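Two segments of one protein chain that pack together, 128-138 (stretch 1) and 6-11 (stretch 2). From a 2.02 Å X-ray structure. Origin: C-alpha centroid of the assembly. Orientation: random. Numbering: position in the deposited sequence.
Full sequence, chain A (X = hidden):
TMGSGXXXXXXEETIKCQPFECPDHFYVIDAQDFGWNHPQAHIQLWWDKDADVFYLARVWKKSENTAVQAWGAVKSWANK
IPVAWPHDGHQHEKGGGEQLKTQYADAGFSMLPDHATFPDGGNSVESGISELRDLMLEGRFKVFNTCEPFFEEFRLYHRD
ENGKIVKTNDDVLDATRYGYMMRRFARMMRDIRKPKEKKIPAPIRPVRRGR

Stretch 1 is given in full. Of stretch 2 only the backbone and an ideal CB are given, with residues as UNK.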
# COMPACT_ATOMS: atom_id res chain seq x y z
N GLY A 128 -8.05 -2.33 9.17
CA GLY A 128 -7.37 -1.41 8.29
C GLY A 128 -8.32 -0.54 7.46
O GLY A 128 -8.10 0.65 7.28
N ILE A 129 -9.37 -1.16 6.95
CA ILE A 129 -10.34 -0.44 6.13
C ILE A 129 -11.08 0.61 6.95
O ILE A 129 -11.29 1.73 6.48
CB ILE A 129 -11.34 -1.41 5.48
CG1 ILE A 129 -10.66 -2.15 4.33
CG2 ILE A 129 -12.57 -0.68 4.98
CD1 ILE A 129 -11.50 -3.24 3.76
N SER A 130 -11.45 0.25 8.17
CA SER A 130 -12.14 1.19 9.06
C SER A 130 -11.27 2.40 9.37
O SER A 130 -11.74 3.55 9.33
CB SER A 130 -12.57 0.53 10.37
OG SER A 130 -13.69 -0.29 10.15
N GLU A 131 -10.00 2.14 9.68
CA GLU A 131 -9.08 3.21 10.03
C GLU A 131 -8.81 4.10 8.84
O GLU A 131 -8.83 5.32 8.96
CB GLU A 131 -7.79 2.64 10.60
CG GLU A 131 -8.00 1.98 11.97
CD GLU A 131 -6.69 1.73 12.72
OE1 GLU A 131 -5.62 2.19 12.26
OE2 GLU A 131 -6.74 1.08 13.79
N LEU A 132 -8.59 3.48 7.67
CA LEU A 132 -8.40 4.25 6.45
C LEU A 132 -9.61 5.12 6.08
O LEU A 132 -9.44 6.23 5.61
CB LEU A 132 -8.01 3.34 5.28
CG LEU A 132 -6.60 2.74 5.34
CD1 LEU A 132 -6.40 1.75 4.20
CD2 LEU A 132 -5.56 3.85 5.29
N ARG A 133 -10.82 4.60 6.28
CA ARG A 133 -12.02 5.38 5.96
C ARG A 133 -12.16 6.59 6.88
O ARG A 133 -12.55 7.66 6.43
CB ARG A 133 -13.30 4.54 6.04
CG ARG A 133 -14.55 5.37 5.65
CD ARG A 133 -15.87 4.72 6.05
NE ARG A 133 -16.15 3.49 5.32
CZ ARG A 133 -15.99 2.28 5.84
NH1 ARG A 133 -15.56 2.15 7.10
NH2 ARG A 133 -16.26 1.20 5.10
N ASP A 134 -11.85 6.40 8.16
CA ASP A 134 -11.87 7.50 9.13
C ASP A 134 -10.93 8.59 8.68
O ASP A 134 -11.30 9.76 8.68
CB ASP A 134 -11.46 7.03 10.53
CG ASP A 134 -12.50 6.16 11.19
OD1 ASP A 134 -13.65 6.13 10.71
OD2 ASP A 134 -12.16 5.53 12.20
N LEU A 135 -9.72 8.21 8.28
CA LEU A 135 -8.71 9.17 7.83
C LEU A 135 -9.20 9.93 6.61
O LEU A 135 -9.03 11.14 6.53
CB LEU A 135 -7.37 8.48 7.53
CG LEU A 135 -6.65 7.81 8.71
CD1 LEU A 135 -5.45 7.00 8.23
CD2 LEU A 135 -6.21 8.87 9.70
N MET A 136 -9.81 9.21 5.67
CA MET A 136 -10.39 9.85 4.48
C MET A 136 -11.43 10.89 4.84
O MET A 136 -11.41 12.00 4.31
CB MET A 136 -11.02 8.81 3.55
CG MET A 136 -10.03 7.84 2.95
SD MET A 136 -10.89 6.58 2.03
CE MET A 136 -9.52 5.54 1.52
N LEU A 137 -12.33 10.52 5.75
CA LEU A 137 -13.44 11.38 6.16
C LEU A 137 -12.95 12.61 6.92
O LEU A 137 -13.51 13.70 6.80
CB LEU A 137 -14.43 10.57 7.01
CG LEU A 137 -15.21 9.51 6.25
CD1 LEU A 137 -15.97 8.63 7.22
CD2 LEU A 137 -16.13 10.17 5.22
N GLU A 138 -11.89 12.44 7.69
CA GLU A 138 -11.32 13.54 8.48
C GLU A 138 -10.39 14.42 7.66
O GLU A 138 -9.84 15.40 8.16
CB GLU A 138 -10.56 12.98 9.69
CG GLU A 138 -11.44 12.18 10.63
CD GLU A 138 -10.69 11.61 11.82
OE1 GLU A 138 -9.60 12.13 12.13
OE2 GLU A 138 -11.20 10.66 12.46
N UNK A 6 -20.56 -0.10 -2.07
CA UNK A 6 -19.16 0.26 -2.04
C UNK A 6 -18.63 0.42 -0.62
O UNK A 6 -19.36 0.85 0.28
CB UNK A 6 -18.94 1.55 -2.83
N UNK A 7 -17.37 0.05 -0.44
CA UNK A 7 -16.72 0.08 0.86
C UNK A 7 -16.37 1.52 1.24
O UNK A 7 -16.61 1.93 2.38
CB UNK A 7 -15.47 -0.80 0.85
N UNK A 8 -15.82 2.28 0.30
CA UNK A 8 -15.51 3.69 0.52
C UNK A 8 -16.54 4.58 -0.20
O UNK A 8 -16.37 4.92 -1.37
CB UNK A 8 -14.09 4.01 0.03
N UNK A 9 -17.61 4.93 0.49
CA UNK A 9 -18.62 5.81 -0.10
C UNK A 9 -18.25 7.27 0.13
O UNK A 9 -18.94 8.01 0.85
CB UNK A 9 -20.00 5.51 0.48
N UNK A 10 -17.17 7.67 -0.52
CA UNK A 10 -16.55 8.97 -0.33
C UNK A 10 -16.24 9.49 -1.72
O UNK A 10 -15.74 8.75 -2.57
CB UNK A 10 -15.30 8.89 0.55
N UNK A 11 -16.56 10.76 -1.99
CA UNK A 11 -16.21 11.37 -3.28
C UNK A 11 -14.70 11.34 -3.50
O UNK A 11 -13.97 11.85 -2.65
CB UNK A 11 -16.72 12.81 -3.35

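Stretch 1 is a helix through 137, and its side facing stretch 2 carries Ile129, Arg133, Met136 and Leu137. Stretch 2 runs past it without regular helix or strand.

Position 6 is out of reach. Nothing of stretch 1 lies within 5.5 Å of its ideal CB, so the helix sets no requirement and many side chains would suit. The residue is Arg6. Its side chain stays with its own segment, where Arg6 NH2 makes a weak hydrogen bond to the backbone O of position 8 at 2.8 Å.

At position 7 the CA-to-CB bond points sideways. The ideal CB is 4.8 Å from Arg133 NH2 and 5.0 Å from Ile129 CG2. The carbonyl O at this position already accepts a hydrogen bond from Arg133 NH2 at 2.8 Å, and a weak one from Arg133 NE at 3.4 Å. Because the backbone meets the charged group, the side chain need not. A mid-sized aliphatic residue suits the methyl of Ile129; valine, isoleucine, leucine or methionine are all plausible. The residue is Ile7. Its CG2 packs on Ile129 CG2 at 3.6 Å.

Position 8 also starts sideways, with phi/psi of -105/91. Its ideal CB is 4.6 Å from Met136 SD. Ahead of it lies a space bordered by Ile129, Arg133 CB and the Met136 thioether. This favours a long apolar side chain; leucine, methionine or an aromatic could enter. The residue is Phe8, with chi1 in m, and the end of its side chain comes nearer the helix. Met136 CE sits over one ring face, 3.9 Å from the centroid of the Phe8 ring, in a CH-pi contact. Met136 SD approaches the ring obliquely. Arg133 CB and Ile129 O lie at the ring edge.

Position 9 points sideways, and nothing of stretch 1 is within 5.5 Å of its ideal CB. Polar residues would be at ease here, though the helix does not demand one. The residue is Gln9, which makes no contact with stretch 1.

Position 10 points toward the helix. The ideal CB is 4.9 Å from Leu137 CD2 and 5.2 Å from Met136 SD. The gap asks for an apolar side chain with some reach, such as isoleucine, leucine or methionine; alanine would leave much of it empty. The residue is Ile10, in the m, t rotamer. Its CD1 lies 3.6 Å from Met136 CB, 3.7 Å from Leu137 CD2 and 3.9 Å from Arg133 CG.

Position 11 is out of reach, and its phi of -59° is compatible with proline among others. The residue is Pro11.

Stretch 2 6-11: RIFQIP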
# COMPACT_ATOMS: atom_id res chain seq x y z
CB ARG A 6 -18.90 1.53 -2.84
CG ARG A 6 -18.84 1.28 -4.33
CD ARG A 6 -18.55 2.56 -5.07
NE ARG A 6 -17.48 3.30 -4.40
CZ ARG A 6 -16.99 4.46 -4.83
NH1 ARG A 6 -17.46 5.03 -5.93
NH2 ARG A 6 -16.01 5.05 -4.15
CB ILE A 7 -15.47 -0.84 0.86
CG1 ILE A 7 -15.92 -2.30 1.01
CG2 ILE A 7 -14.54 -0.47 1.98
CD1 ILE A 7 -14.84 -3.33 0.78
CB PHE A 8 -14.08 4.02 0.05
CG PHE A 8 -13.00 3.22 0.74
CD1 PHE A 8 -12.75 3.39 2.10
CD2 PHE A 8 -12.22 2.32 0.03
CE1 PHE A 8 -11.76 2.67 2.74
CE2 PHE A 8 -11.22 1.59 0.67
CZ PHE A 8 -11.00 1.77 2.02
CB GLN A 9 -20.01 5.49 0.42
CG GLN A 9 -20.61 4.27 -0.24
CD GLN A 9 -22.01 3.96 0.22
OE1 GLN A 9 -22.47 4.50 1.23
NE2 GLN A 9 -22.70 3.10 -0.52
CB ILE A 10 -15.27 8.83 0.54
CG1 ILE A 10 -15.62 8.22 1.90
CG2 ILE A 10 -14.59 10.17 0.72
CD1 ILE A 10 -14.45 7.95 2.78
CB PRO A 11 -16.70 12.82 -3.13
CG PRO A 11 -17.75 12.75 -2.07
CD PRO A 11 -17.32 11.69 -1.12
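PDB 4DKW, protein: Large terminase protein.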